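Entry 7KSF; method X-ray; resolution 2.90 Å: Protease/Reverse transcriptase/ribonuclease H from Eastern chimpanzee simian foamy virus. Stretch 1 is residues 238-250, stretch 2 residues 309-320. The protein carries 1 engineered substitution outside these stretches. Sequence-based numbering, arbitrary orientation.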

# COMPACT_ATOMS: atom_id res chain seq x y z
N ILE A 238 6.16 -17.20 -5.27
CA ILE A 238 6.10 -16.12 -6.25
C ILE A 238 7.20 -16.30 -7.29
O ILE A 238 8.17 -17.04 -7.10
CB ILE A 238 6.22 -14.75 -5.57
CG1 ILE A 238 7.58 -14.63 -4.88
CG2 ILE A 238 5.09 -14.55 -4.59
CD1 ILE A 238 7.81 -13.30 -4.23
N VAL A 239 7.04 -15.61 -8.42
CA VAL A 239 8.00 -15.62 -9.51
C VAL A 239 8.17 -14.18 -9.98
O VAL A 239 7.28 -13.63 -10.63
CB VAL A 239 7.56 -16.51 -10.69
CG1 VAL A 239 8.57 -16.41 -11.84
CG2 VAL A 239 7.39 -17.95 -10.25
N ARG A 240 9.34 -13.59 -9.69
CA ARG A 240 9.61 -12.19 -10.10
C ARG A 240 10.26 -12.16 -11.49
O ARG A 240 11.42 -12.62 -11.61
CB ARG A 240 10.51 -11.50 -9.07
CG ARG A 240 9.83 -10.36 -8.32
CD ARG A 240 10.21 -10.32 -6.85
NE ARG A 240 11.47 -11.00 -6.58
CZ ARG A 240 12.43 -10.52 -5.80
NH1 ARG A 240 12.28 -9.35 -5.20
NH2 ARG A 240 13.55 -11.21 -5.62
N GLN A 241 9.54 -11.66 -12.50
CA GLN A 241 10.06 -11.57 -13.86
C GLN A 241 10.40 -10.12 -14.20
O GLN A 241 10.68 -9.32 -13.31
CB GLN A 241 9.07 -12.14 -14.86
CG GLN A 241 8.65 -13.58 -14.58
CD GLN A 241 9.50 -14.60 -15.31
OE1 GLN A 241 9.34 -14.81 -16.52
NE2 GLN A 241 10.42 -15.24 -14.59
N LYS A 242 10.40 -9.79 -15.49
CA LYS A 242 10.80 -8.45 -15.92
C LYS A 242 9.80 -7.41 -15.44
O LYS A 242 10.14 -6.54 -14.63
CB LYS A 242 10.95 -8.41 -17.44
CG LYS A 242 11.52 -7.10 -17.96
CD LYS A 242 11.75 -7.17 -19.46
CE LYS A 242 12.24 -5.84 -20.03
NZ LYS A 242 12.27 -5.87 -21.52
N TYR A 243 8.57 -7.48 -15.93
CA TYR A 243 7.53 -6.54 -15.54
C TYR A 243 6.63 -7.17 -14.48
O TYR A 243 6.43 -8.39 -14.44
CB TYR A 243 6.68 -6.12 -16.74
CG TYR A 243 7.49 -5.59 -17.91
CD1 TYR A 243 7.82 -6.41 -18.97
CD2 TYR A 243 7.91 -4.27 -17.94
CE1 TYR A 243 8.55 -5.94 -20.04
CE2 TYR A 243 8.65 -3.79 -19.00
CZ TYR A 243 8.96 -4.62 -20.05
OH TYR A 243 9.70 -4.15 -21.11
N LYS A 244 6.08 -6.32 -13.61
CA LYS A 244 5.20 -6.75 -12.54
C LYS A 244 3.95 -5.88 -12.54
O LYS A 244 4.03 -4.67 -12.73
CB LYS A 244 5.90 -6.68 -11.19
CG LYS A 244 7.10 -7.61 -11.09
CD LYS A 244 8.26 -6.94 -10.38
CE LYS A 244 9.53 -7.74 -10.56
NZ LYS A 244 10.71 -7.00 -10.04
N THR A 245 2.80 -6.52 -12.31
CA THR A 245 1.51 -5.86 -12.40
C THR A 245 0.62 -6.30 -11.25
O THR A 245 0.49 -7.50 -10.99
CB THR A 245 0.81 -6.18 -13.73
OG1 THR A 245 1.60 -5.67 -14.81
CG2 THR A 245 -0.57 -5.55 -13.77
N THR A 246 0.01 -5.33 -10.57
CA THR A 246 -0.95 -5.60 -9.50
C THR A 246 -2.26 -4.88 -9.81
O THR A 246 -2.26 -3.73 -10.24
CB THR A 246 -0.41 -5.16 -8.14
OG1 THR A 246 -1.47 -5.17 -7.18
CG2 THR A 246 0.17 -3.76 -8.22
N LEU A 247 -3.37 -5.58 -9.60
CA LEU A 247 -4.71 -5.06 -9.88
C LEU A 247 -5.55 -5.15 -8.61
O LEU A 247 -5.79 -6.25 -8.10
CB LEU A 247 -5.38 -5.85 -11.00
CG LEU A 247 -4.76 -5.71 -12.38
CD1 LEU A 247 -5.46 -6.65 -13.34
CD2 LEU A 247 -4.86 -4.27 -12.85
N ASP A 248 -6.00 -4.01 -8.12
CA ASP A 248 -6.83 -3.96 -6.93
C ASP A 248 -8.29 -4.13 -7.32
O ASP A 248 -8.80 -3.41 -8.19
CB ASP A 248 -6.63 -2.64 -6.18
CG ASP A 248 -7.51 -2.53 -4.96
OD1 ASP A 248 -7.88 -3.57 -4.38
OD2 ASP A 248 -7.83 -1.38 -4.57
N LEU A 249 -8.97 -5.08 -6.68
CA LEU A 249 -10.39 -5.29 -6.94
C LEU A 249 -11.22 -4.35 -6.07
O LEU A 249 -10.75 -3.79 -5.08
CB LEU A 249 -10.77 -6.74 -6.68
CG LEU A 249 -10.02 -7.77 -7.54
CD1 LEU A 249 -10.49 -9.19 -7.24
CD2 LEU A 249 -10.17 -7.45 -9.02
N ALA A 250 -12.48 -4.17 -6.46
CA ALA A 250 -13.37 -3.21 -5.81
C ALA A 250 -14.25 -3.92 -4.79
O ALA A 250 -15.46 -4.08 -4.95
CB ALA A 250 -14.21 -2.47 -6.85
N VAL A 309 -6.56 -11.69 -1.06
CA VAL A 309 -7.65 -10.75 -0.88
C VAL A 309 -8.05 -10.09 -2.21
O VAL A 309 -8.27 -10.78 -3.20
CB VAL A 309 -7.31 -9.70 0.20
CG1 VAL A 309 -8.51 -8.81 0.48
CG2 VAL A 309 -6.84 -10.39 1.47
N ASP A 310 -8.14 -8.77 -2.22
CA ASP A 310 -8.43 -8.00 -3.43
C ASP A 310 -7.30 -7.98 -4.47
O ASP A 310 -7.55 -8.06 -5.67
CB ASP A 310 -8.81 -6.56 -3.06
CG ASP A 310 -7.71 -5.84 -2.31
OD1 ASP A 310 -6.64 -6.45 -2.10
OD2 ASP A 310 -7.92 -4.67 -1.93
N ASP A 311 -6.07 -7.87 -3.99
CA ASP A 311 -4.89 -7.80 -4.85
C ASP A 311 -4.58 -9.03 -5.71
O ASP A 311 -4.76 -10.17 -5.28
CB ASP A 311 -3.65 -7.44 -4.01
CG ASP A 311 -3.81 -6.12 -3.28
OD1 ASP A 311 -4.81 -5.41 -3.54
OD2 ASP A 311 -2.94 -5.79 -2.45
N ILE A 312 -4.10 -8.77 -6.92
CA ILE A 312 -3.73 -9.81 -7.87
C ILE A 312 -2.30 -9.55 -8.38
O ILE A 312 -1.92 -8.40 -8.59
CB ILE A 312 -4.69 -9.86 -9.07
CG1 ILE A 312 -6.12 -10.10 -8.58
CG2 ILE A 312 -4.27 -10.94 -10.05
CD1 ILE A 312 -7.14 -10.21 -9.70
N TYR A 313 -1.53 -10.61 -8.57
CA TYR A 313 -0.15 -10.48 -9.03
C TYR A 313 0.15 -11.19 -10.35
O TYR A 313 -0.23 -12.34 -10.55
CB TYR A 313 0.81 -10.98 -7.94
CG TYR A 313 2.28 -10.77 -8.27
CD1 TYR A 313 3.00 -11.73 -8.96
CD2 TYR A 313 2.93 -9.60 -7.89
CE1 TYR A 313 4.34 -11.54 -9.26
CE2 TYR A 313 4.27 -9.40 -8.18
CZ TYR A 313 4.96 -10.37 -8.87
OH TYR A 313 6.29 -10.18 -9.17
N LEU A 314 0.83 -10.48 -11.25
CA LEU A 314 1.20 -11.02 -12.55
C LEU A 314 2.60 -10.54 -12.87
O LEU A 314 2.89 -9.35 -12.76
CB LEU A 314 0.22 -10.57 -13.65
CG LEU A 314 0.48 -11.23 -15.00
CD1 LEU A 314 0.57 -12.74 -14.85
CD2 LEU A 314 -0.62 -10.86 -15.98
N SER A 315 3.47 -11.48 -13.27
CA SER A 315 4.86 -11.15 -13.55
C SER A 315 5.34 -12.02 -14.71
O SER A 315 5.45 -13.24 -14.56
CB SER A 315 5.73 -11.36 -12.31
OG SER A 315 7.06 -10.94 -12.55
N HIS A 316 5.62 -11.40 -15.85
CA HIS A 316 6.15 -12.10 -17.01
C HIS A 316 7.39 -11.37 -17.51
O HIS A 316 7.46 -10.14 -17.47
CB HIS A 316 5.12 -12.21 -18.14
CG HIS A 316 4.18 -13.37 -17.99
ND1 HIS A 316 3.19 -13.41 -17.04
CD2 HIS A 316 4.10 -14.53 -18.68
CE1 HIS A 316 2.52 -14.55 -17.15
NE2 HIS A 316 3.06 -15.25 -18.13
N ASP A 317 8.37 -12.15 -17.98
CA ASP A 317 9.63 -11.57 -18.43
C ASP A 317 9.52 -11.00 -19.84
O ASP A 317 10.07 -9.93 -20.12
CB ASP A 317 10.74 -12.62 -18.36
CG ASP A 317 10.37 -13.92 -19.06
OD1 ASP A 317 9.16 -14.17 -19.27
OD2 ASP A 317 11.29 -14.70 -19.40
N ASP A 318 8.81 -11.68 -20.72
CA ASP A 318 8.67 -11.21 -22.09
C ASP A 318 7.73 -10.01 -22.13
O ASP A 318 6.60 -10.11 -21.63
CB ASP A 318 8.15 -12.33 -22.98
CG ASP A 318 8.55 -12.17 -24.43
OD1 ASP A 318 8.53 -11.03 -24.92
OD2 ASP A 318 8.91 -13.19 -25.06
N PRO A 319 8.15 -8.86 -22.67
CA PRO A 319 7.25 -7.70 -22.70
C PRO A 319 5.97 -7.94 -23.47
O PRO A 319 4.91 -7.45 -23.07
CB PRO A 319 8.11 -6.61 -23.35
CG PRO A 319 9.51 -7.04 -23.13
CD PRO A 319 9.50 -8.54 -23.17
N LYS A 320 6.03 -8.69 -24.57
CA LYS A 320 4.83 -8.94 -25.36
C LYS A 320 3.91 -9.94 -24.66
O LYS A 320 2.68 -9.82 -24.74
CB LYS A 320 5.19 -9.44 -26.76
CG LYS A 320 5.79 -10.84 -26.81
CD LYS A 320 5.86 -11.39 -28.23
CE LYS A 320 6.30 -12.85 -28.24
NZ LYS A 320 5.33 -13.74 -27.53

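Two antiparallel strands are usually held together by backbone hydrogen bonds, with side chains sometimes adding bonds of their own, and this contact from a foamy virus protease-reverse transcriptase has both. The firmest backbone pairing joins Thr245 and Leu314: Thr245 N donates to Leu314 O at 2.9 Å, and Leu314 N returns a bond to Thr245 O at 3.0 Å. Shorter still is a bond to a side chain, from Gln241 N to Ser315 OG at 2.6 Å and nearly straight at 160°. Ser315 OG in turn donates to Tyr243 O at 3.2 Å, so Ser315 ties together the backbone at Gln241 and Tyr243.

Away from the central pair the ladder slackens. Tyr243 N still reaches His316 O at 3.3 Å with good direction, but the return bond, His316 N to Tyr243 O at 3.4 Å, is weak. Toward the other end, Leu247 and Ile312 exchange two weak bonds, and Leu249 N approaches Asp310 O at 3.5 Å in another. Between the hydrogen-bonded pairs, CA-H...O contacts fill in: Thr246 CA lies 3.1 Å from Ile312 O.

Acidic groups crowd the end of the ladder near Asp310. Asp248 OD1 lies 2.7 Å from Asp310 OD2 and 3.7 Å from Asp311 OD1, a gathering of like charges whose protonation the coordinates leave open.

Packing follows the alternation of a sheet. Thr245 and Leu314 direct their side chains to one face, Thr246 and Tyr313 to the other. Tyr313 extends along its face until Tyr313 OH comes within 3.3 Å of Lys244 CG and 3.6 Å of Arg240 CG, while Val239 O sits at its ring edge. Tyr243 CE1 meets Pro319 CB at 3.4 Å, and at the other end of the contact Leu249 CD2 rests 4.2 Å from Ile312 CD1.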